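Local coordinates for protein putative oxidoreductase (Gluconobacter oxydans, PDB 3WJ7) that probably works as a nicotinamide-coenzyme-dependent oxidoreductase of the short-chain dehydrogenase/reductase (SDR) family, possibly acting on aldehydes, at residues F82-D87 with I122-V127; G23-A28 with S182-P187; I178-T183 with G237-L242. All coordinates share one frame; numbering follows the deposited sequence.

Contact 1 of 3, residues F82-D87 with I122-V127; sequences FHVAAD and IYCSSV
His83 and Tyr123 lie side by side on two parallel strands of the Rossmann fold, the two ends of a beta-alpha-beta crossover that runs through helix 95-115. As neighbours in the register, both leave the same face of the sheet, each with CG anti to its backbone N (chi1 -179° for His83). From its root outward, the His83 side chain brings CB to the edge of the Tyr123 ring, in its plane, 4.0 Å from CD1. CG keeps about the same distance, and His83 CD2 comes closest, 3.5 Å from Tyr123 CE1. The two ring planes are turned 42° to each other, so the pair is oblique. Farther out, His83 NE2 is still 4.2 Å from Tyr123 CE1; it bonds to Thr106 OG1 of the crossover helix and ND1 to Thr19 OG1, and these two bonds fix the rotation of the imidazole. In the backbone, His83 N donates to Ile122 O (2.9 Å) and Cys124 N to His83 O (3.0 Å). On the reverse face Phe82 and Ile122 lie alongside each other, their exact spacing doubtful in the model. Where the strands end, Cys124 CB rests 3.3 Å from His83 O and 4.2 Å from Val84 CG1.

Contact 2 of 3, residues G23-A28 with S182-P187; sequences GFVGSA and STPVGP
The Phe24 ring meets the backbone around Pro184 and Pro187 with its edge, and within this contact neither ring face takes part. Three polar backbone atoms lie near the ring plane around its rim: Pro187 O is 3.1 Å from Phe24 CE1, Gly186 N is 3.7 Å from CZ, and Pro184 O is 3.5 Å from CE2. The slightly positive rim hydrogens probably suit the two carbonyl oxygens. Phe24 points toward segment 182-187 from the first turn of the helix, with CG anti to the backbone N (chi1 -174°). An alanine here would probably open a gap between the helix start and segment 182-187, leaving those backbone atoms without their aromatic neighbour. One residue on, Val25 CG2 packs 4.0 Å from Pro184 CG, the two side chains crossing at about a right angle. Gly23 and Gly26 fit the glycine-rich GxxGxxG motif that in SDR relatives lies beside the coenzyme, as this helix start probably does too. Gly23 is the N-cap residue, and its O accepts from both Ser27 N (3.0 Å) and Ser27 OG (3.1 Å). Helix 24-28 and strand 183-185 run at 67°, their axes 10.5 Å apart. Around them, helix 220-233 supplies Val220 against Phe24 and Val223 against Val25, strand 214-219 places Val218 on Pro184, and helix 324-337 packs on Val185 and Pro187.

Contact 3 of 3, residues I178-T183 with G237-L242; sequences IVNPST and GEKYIL
From Ile178 beside Lys239 to Pro181 beside Leu242, two parallel strands of the central Rossmann-fold sheet run in step; the axes of strands 178-181 and 239-242 approach to 4.3 Å and are inclined by 23°. Five backbone bonds join the segments, from Ile178 N to Glu238 O (2.9 Å) at one end to the longer Ser182 N to Leu242 O (3.2 Å) at the other. Between them, Leu242 N also donates to Asn180 O. Val179, Tyr240, Pro181 and Leu242 share one face. There Leu242 CD1, anti to its own CA (chi2 -172°), lies 3.7 Å from Val179 CG1, the two side chains crossing obliquely. Tyr240 sets CD1 3.5 Å from Ile178 O, which lies at the ring edge, and its OH bonds to Lys235 N. Lys312 makes a cation-pi contact with the Tyr240 ring and a salt bridge with Glu238. On the other face Ile178 CB packs 4.2 Å from Lys239 CG. Helix 220-233 covers the Val179 and Leu242 face through His227, helix 153-172 packs on Ile178 from the reverse, and strand 120-124 pairs with the other edge of strand 176-185.

All three contacts are buried within the Rossmann fold, though Lys239, Glu238 and Phe24 are partly exposed. Contacts 1 and 3 are parallel backbone ladders in the same sheet, and Val179 N joins them through a probable hydrogen bond to Tyr123 O. Contact 2 differs: a helix start set against the continuation of strand 176-185, held by an aromatic edge and apolar packing. It shares Ser182 and Thr183 with contact 3 and meets contact 1 where Val84 packs on Val25 and Gly26. Contact 1 adds a buried polar ring with partners outside its segments, contact 3 charged and aromatic partners at its Glu238 end. The side chains of Cys124, Pro181 and Val25, one from each contact, approach bound mercury.

Contact 1 of 3, residues F82-D87 with I122-V127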
loop_
_atom_site.group_PDB
_atom_site.type_symbol
_atom_site.label_atom_id
_atom_site.label_comp_id
_atom_site.label_asym_id
_atom_site.label_seq_id
_atom_site.Cartn_x
_atom_site.Cartn_y
_atom_site.Cartn_z
ATOM N N PHE A 82 10.585 14.376 24.968
ATOM C CA PHE A 82 9.177 14.278 24.588
ATOM C C PHE A 82 9.091 13.942 23.104
ATOM O O PHE A 82 9.418 14.782 22.262
ATOM C CB PHE A 82 8.463 15.598 24.845
ATOM C CG PHE A 82 8.262 15.877 26.273
ATOM C CD1 PHE A 82 7.060 15.573 26.883
ATOM C CD2 PHE A 82 9.299 16.418 27.042
ATOM C CE1 PHE A 82 6.863 15.835 28.257
ATOM C CE2 PHE A 82 9.121 16.660 28.399
ATOM C CZ PHE A 82 7.901 16.385 29.011
ATOM N N HIS A 83 8.657 12.738 22.781
ATOM C CA HIS A 83 8.495 12.353 21.380
ATOM C C HIS A 83 7.060 12.572 20.991
ATOM O O HIS A 83 6.216 11.803 21.374
ATOM C CB HIS A 83 8.840 10.875 21.150
ATOM C CG HIS A 83 8.705 10.450 19.717
ATOM N ND1 HIS A 83 8.685 11.355 18.671
ATOM C CD2 HIS A 83 8.602 9.220 19.152
ATOM C CE1 HIS A 83 8.567 10.701 17.533
ATOM N NE2 HIS A 83 8.513 9.407 17.800
ATOM N N VAL A 84 6.774 13.624 20.256
ATOM C CA VAL A 84 5.414 13.805 19.772
ATOM C C VAL A 84 5.355 13.647 18.232
ATOM O O VAL A 84 6.169 14.208 17.524
ATOM C CB VAL A 84 4.851 15.178 20.170
ATOM C CG1 VAL A 84 3.356 15.236 19.822
ATOM C CG2 VAL A 84 5.111 15.475 21.653
ATOM N N ALA A 85 4.414 12.861 17.721
ATOM C CA ALA A 85 4.245 12.679 16.254
ATOM C C ALA A 85 4.203 14.015 15.503
ATOM O O ALA A 85 3.529 14.951 15.933
ATOM C CB ALA A 85 2.983 11.889 15.977
ATOM N N ALA A 86 4.940 14.112 14.393
ATOM C CA ALA A 86 5.025 15.361 13.599
ATOM C C ALA A 86 3.625 15.867 13.184
ATOM O O ALA A 86 3.264 17.039 13.401
ATOM C CB ALA A 86 5.916 15.154 12.373
ATOM N N ASP A 87 2.848 14.961 12.590
ATOM C CA ASP A 87 1.447 15.209 12.293
ATOM C C ASP A 87 0.533 14.306 13.129
ATOM O O ASP A 87 0.979 13.512 13.970
ATOM C CB ASP A 87 1.150 14.979 10.808
ATOM C CG ASP A 87 2.366 15.145 9.940
ATOM O OD1 ASP A 87 2.767 16.309 9.692
ATOM O OD2 ASP A 87 2.918 14.106 9.504
ATOM N N ILE A 122 9.243 10.700 27.352
ATOM C CA ILE A 122 7.796 10.627 27.343
ATOM C C ILE A 122 7.349 10.445 25.912
ATOM O O ILE A 122 7.634 11.285 25.025
ATOM C CB ILE A 122 7.189 11.890 27.894
ATOM C CG1 ILE A 122 7.487 11.984 29.384
ATOM C CG2 ILE A 122 5.670 11.956 27.649
ATOM C CD1 ILE A 122 7.309 13.432 29.678
ATOM N N TYR A 123 6.663 9.330 25.684
ATOM C CA TYR A 123 6.232 8.982 24.377
ATOM C C TYR A 123 4.759 9.314 24.188
ATOM O O TYR A 123 3.876 8.821 24.942
ATOM C CB TYR A 123 6.464 7.508 24.115
ATOM C CG TYR A 123 5.924 7.128 22.759
ATOM C CD1 TYR A 123 6.370 7.776 21.616
ATOM C CD2 TYR A 123 4.923 6.200 22.633
ATOM C CE1 TYR A 123 5.875 7.463 20.366
ATOM C CE2 TYR A 123 4.414 5.867 21.394
ATOM C CZ TYR A 123 4.901 6.507 20.272
ATOM O OH TYR A 123 4.410 6.183 19.069
ATOM N N CYS A 124 4.488 10.138 23.168
ATOM C CA CYS A 124 3.123 10.487 22.845
ATOM C C CYS A 124 2.551 9.479 21.917
ATOM O O CYS A 124 3.014 9.314 20.801
ATOM C CB CYS A 124 3.012 11.871 22.267
ATOM S SG CYS A 124 1.297 12.509 22.386
ATOM N N SER A 125 1.536 8.764 22.369
ATOM C CA SER A 125 0.946 7.735 21.524
ATOM C C SER A 125 -0.491 8.119 21.335
ATOM O O SER A 125 -0.760 9.279 21.142
ATOM C CB SER A 125 1.112 6.408 22.209
ATOM O OG SER A 125 0.215 5.433 21.781
ATOM N N SER A 126 -1.460 7.227 21.413
ATOM C CA SER A 126 -2.812 7.719 21.183
ATOM C C SER A 126 -3.788 6.673 21.576
ATOM O O SER A 126 -3.431 5.487 21.649
ATOM C CB SER A 126 -2.992 8.101 19.712
ATOM O OG SER A 126 -4.332 7.973 19.303
ATOM N N VAL A 127 -5.031 7.082 21.834
ATOM C CA VAL A 127 -6.054 6.058 22.071
ATOM C C VAL A 127 -6.214 5.122 20.858
ATOM O O VAL A 127 -6.755 4.010 21.012
ATOM C CB VAL A 127 -7.421 6.625 22.489
ATOM C CG1 VAL A 127 -7.303 7.310 23.832
ATOM C CG2 VAL A 127 -8.012 7.544 21.411
#

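Contact 2 of 3, residues G23-A28 with S182-P187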
loop_
_atom_site.group_PDB
_atom_site.type_symbol
_atom_site.label_atom_id
_atom_site.label_comp_id
_atom_site.label_asym_id
_atom_site.label_seq_id
_atom_site.Cartn_x
_atom_site.Cartn_y
_atom_site.Cartn_z
ATOM N N GLY A 23 3.667 20.733 15.122
ATOM C CA GLY A 23 2.294 20.269 15.140
ATOM C C GLY A 23 1.389 20.918 16.197
ATOM O O GLY A 23 1.808 21.746 17.020
ATOM N N PHE A 24 0.121 20.540 16.113
ATOM C CA PHE A 24 -0.938 21.010 16.953
ATOM C C PHE A 24 -0.635 20.632 18.405
ATOM O O PHE A 24 -0.579 21.507 19.271
ATOM C CB PHE A 24 -2.259 20.412 16.439
ATOM C CG PHE A 24 -3.481 20.938 17.131
ATOM C CD1 PHE A 24 -3.616 22.308 17.422
ATOM C CD2 PHE A 24 -4.539 20.058 17.500
ATOM C CE1 PHE A 24 -4.773 22.773 18.088
ATOM C CE2 PHE A 24 -5.688 20.547 18.153
ATOM C CZ PHE A 24 -5.802 21.901 18.442
ATOM N N VAL A 25 -0.391 19.351 18.664
ATOM C CA VAL A 25 -0.033 18.896 20.013
ATOM C C VAL A 25 1.411 19.221 20.448
ATOM O O VAL A 25 1.634 19.680 21.577
ATOM C CB VAL A 25 -0.260 17.388 20.184
ATOM C CG1 VAL A 25 0.247 16.962 21.555
ATOM C CG2 VAL A 25 -1.724 17.077 19.975
ATOM N N GLY A 26 2.358 18.971 19.554
ATOM C CA GLY A 26 3.754 19.250 19.801
ATOM C C GLY A 26 3.967 20.684 20.259
ATOM O O GLY A 26 4.689 20.963 21.258
ATOM N N SER A 27 3.335 21.628 19.573
ATOM C CA SER A 27 3.613 22.991 20.013
ATOM C C SER A 27 2.900 23.338 21.296
ATOM O O SER A 27 3.401 24.131 22.099
ATOM C CB SER A 27 3.393 24.038 18.928
ATOM O OG SER A 27 2.042 24.270 18.742
ATOM N N ALA A 28 1.746 22.742 21.531
ATOM C CA ALA A 28 1.101 23.088 22.768
ATOM C C ALA A 28 1.874 22.463 23.945
ATOM O O ALA A 28 1.991 23.081 25.002
ATOM C CB ALA A 28 -0.347 22.685 22.759
ATOM N N SER A 182 -6.674 11.412 23.527
ATOM C CA SER A 182 -7.834 11.111 22.711
ATOM C C SER A 182 -7.791 12.081 21.527
ATOM O O SER A 182 -6.729 12.331 20.967
ATOM C CB SER A 182 -9.130 11.265 23.518
ATOM O OG SER A 182 -9.292 12.594 24.018
ATOM N N THR A 183 -8.915 12.659 21.149
ATOM C CA THR A 183 -8.903 13.538 20.002
ATOM C C THR A 183 -8.929 15.019 20.362
ATOM O O THR A 183 -9.919 15.531 20.840
ATOM C CB THR A 183 -9.868 13.084 18.859
ATOM O OG1 THR A 183 -10.609 14.196 18.316
ATOM C CG2 THR A 183 -10.759 11.946 19.254
ATOM N N PRO A 184 -7.788 15.703 20.174
ATOM C CA PRO A 184 -7.639 17.035 20.749
ATOM C C PRO A 184 -8.259 18.097 19.881
ATOM O O PRO A 184 -8.089 18.082 18.692
ATOM C CB PRO A 184 -6.152 17.237 20.757
ATOM C CG PRO A 184 -5.663 16.441 19.572
ATOM C CD PRO A 184 -6.556 15.236 19.497
ATOM N N VAL A 185 -8.976 19.022 20.515
ATOM C CA VAL A 185 -9.612 20.130 19.857
ATOM C C VAL A 185 -9.176 21.344 20.642
ATOM O O VAL A 185 -8.876 21.247 21.836
ATOM C CB VAL A 185 -11.136 19.958 19.922
ATOM C CG1 VAL A 185 -11.883 21.187 19.500
ATOM C CG2 VAL A 185 -11.540 18.771 19.084
ATOM N N GLY A 186 -9.097 22.482 19.978
ATOM C CA GLY A 186 -8.816 23.724 20.667
ATOM C C GLY A 186 -8.338 24.825 19.762
ATOM O O GLY A 186 -8.502 24.741 18.529
ATOM N N PRO A 187 -7.744 25.863 20.356
ATOM C CA PRO A 187 -7.299 26.989 19.541
ATOM C C PRO A 187 -6.015 26.646 18.824
ATOM O O PRO A 187 -5.372 25.654 19.156
ATOM C CB PRO A 187 -7.097 28.113 20.571
ATOM C CG PRO A 187 -6.825 27.416 21.849
ATOM C CD PRO A 187 -7.654 26.150 21.792
#

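Contact 3 of 3, residues I178-T183 with G237-L242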
loop_
_atom_site.group_PDB
_atom_site.type_symbol
_atom_site.label_atom_id
_atom_site.label_comp_id
_atom_site.label_asym_id
_atom_site.label_seq_id
_atom_site.Cartn_x
_atom_site.Cartn_y
_atom_site.Cartn_z
ATOM N N ILE A 178 4.477 6.287 28.693
ATOM C CA ILE A 178 3.559 6.477 27.564
ATOM C C ILE A 178 2.257 7.200 27.925
ATOM O O ILE A 178 1.550 6.865 28.886
ATOM C CB ILE A 178 3.159 5.140 26.917
ATOM C CG1 ILE A 178 4.400 4.324 26.598
ATOM C CG2 ILE A 178 2.257 5.369 25.677
ATOM C CD1 ILE A 178 4.085 2.934 26.055
ATOM N N VAL A 179 1.900 8.113 27.037
ATOM C CA VAL A 179 0.722 8.922 27.108
ATOM C C VAL A 179 -0.117 8.601 25.830
ATOM O O VAL A 179 0.432 8.378 24.736
ATOM C CB VAL A 179 1.282 10.344 27.243
ATOM C CG1 VAL A 179 0.688 11.368 26.313
ATOM C CG2 VAL A 179 1.358 10.777 28.720
ATOM N N ASN A 180 -1.428 8.508 25.992
ATOM C CA ASN A 180 -2.385 8.204 24.943
ATOM C C ASN A 180 -3.488 9.297 24.919
ATOM O O ASN A 180 -4.543 9.147 25.524
ATOM C CB ASN A 180 -3.029 6.838 25.205
ATOM C CG ASN A 180 -2.014 5.691 25.302
ATOM O OD1 ASN A 180 -1.853 4.909 24.349
ATOM N ND2 ASN A 180 -1.350 5.562 26.450
ATOM N N PRO A 181 -3.247 10.416 24.239
ATOM C CA PRO A 181 -4.282 11.440 24.062
ATOM C C PRO A 181 -5.474 10.908 23.251
ATOM O O PRO A 181 -5.297 10.023 22.426
ATOM C CB PRO A 181 -3.594 12.498 23.210
ATOM C CG PRO A 181 -2.132 12.169 23.224
ATOM C CD PRO A 181 -2.029 10.707 23.470
ATOM N N SER A 182 -6.674 11.412 23.527
ATOM C CA SER A 182 -7.834 11.111 22.711
ATOM C C SER A 182 -7.791 12.081 21.527
ATOM O O SER A 182 -6.729 12.331 20.967
ATOM C CB SER A 182 -9.130 11.265 23.518
ATOM O OG SER A 182 -9.292 12.594 24.018
ATOM N N THR A 183 -8.915 12.659 21.149
ATOM C CA THR A 183 -8.903 13.538 20.002
ATOM C C THR A 183 -8.929 15.019 20.362
ATOM O O THR A 183 -9.919 15.531 20.840
ATOM C CB THR A 183 -9.868 13.084 18.859
ATOM O OG1 THR A 183 -10.609 14.196 18.316
ATOM C CG2 THR A 183 -10.759 11.946 19.254
ATOM N N GLY A 237 7.145 2.715 32.215
ATOM C CA GLY A 237 6.487 1.492 31.776
ATOM C C GLY A 237 4.965 1.561 31.711
ATOM O O GLY A 237 4.305 0.632 31.168
ATOM N N GLU A 238 4.392 2.628 32.261
ATOM C CA GLU A 238 2.962 2.778 32.277
ATOM C C GLU A 238 2.487 3.633 31.098
ATOM O O GLU A 238 3.242 4.474 30.576
ATOM C CB GLU A 238 2.530 3.450 33.580
ATOM C CG GLU A 238 2.920 2.733 34.882
ATOM C CD GLU A 238 2.309 1.344 35.010
ATOM O OE1 GLU A 238 3.099 0.386 35.100
ATOM O OE2 GLU A 238 1.060 1.208 34.995
ATOM N N LYS A 239 1.240 3.384 30.681
ATOM C CA LYS A 239 0.489 4.219 29.740
ATOM C C LYS A 239 -0.535 5.020 30.505
ATOM O O LYS A 239 -1.151 4.531 31.474
ATOM C CB LYS A 239 -0.384 3.379 28.790
ATOM C CG LYS A 239 0.267 2.294 27.962
ATOM C CD LYS A 239 -0.838 1.285 27.664
ATOM C CE LYS A 239 -0.629 0.514 26.371
ATOM N NZ LYS A 239 -1.027 -0.920 26.545
ATOM N N TYR A 240 -0.826 6.209 30.007
ATOM C CA TYR A 240 -1.904 6.985 30.602
ATOM C C TYR A 240 -2.750 7.605 29.546
ATOM O O TYR A 240 -2.250 8.350 28.716
ATOM C CB TYR A 240 -1.337 8.085 31.515
ATOM C CG TYR A 240 -0.361 7.628 32.582
ATOM C CD1 TYR A 240 1.001 7.433 32.280
ATOM C CD2 TYR A 240 -0.783 7.417 33.895
ATOM C CE1 TYR A 240 1.909 7.025 33.260
ATOM C CE2 TYR A 240 0.116 7.009 34.886
ATOM C CZ TYR A 240 1.452 6.821 34.573
ATOM O OH TYR A 240 2.335 6.429 35.542
ATOM N N ILE A 241 -4.036 7.279 29.547
ATOM C CA ILE A 241 -5.012 7.907 28.621
ATOM C C ILE A 241 -5.202 9.382 28.986
ATOM O O ILE A 241 -5.401 9.707 30.144
ATOM C CB ILE A 241 -6.382 7.194 28.683
ATOM C CG1 ILE A 241 -6.280 5.805 28.064
ATOM C CG2 ILE A 241 -7.448 7.985 27.938
ATOM C CD1 ILE A 241 -7.257 4.794 28.590
ATOM N N LEU A 242 -5.131 10.271 28.008
ATOM C CA LEU A 242 -5.349 11.663 28.269
ATOM C C LEU A 242 -6.585 12.089 27.530
ATOM O O LEU A 242 -6.488 12.710 26.489
ATOM C CB LEU A 242 -4.140 12.485 27.847
ATOM C CG LEU A 242 -2.797 12.301 28.599
ATOM C CD1 LEU A 242 -1.778 13.358 28.136
ATOM C CD2 LEU A 242 -2.904 12.282 30.170
#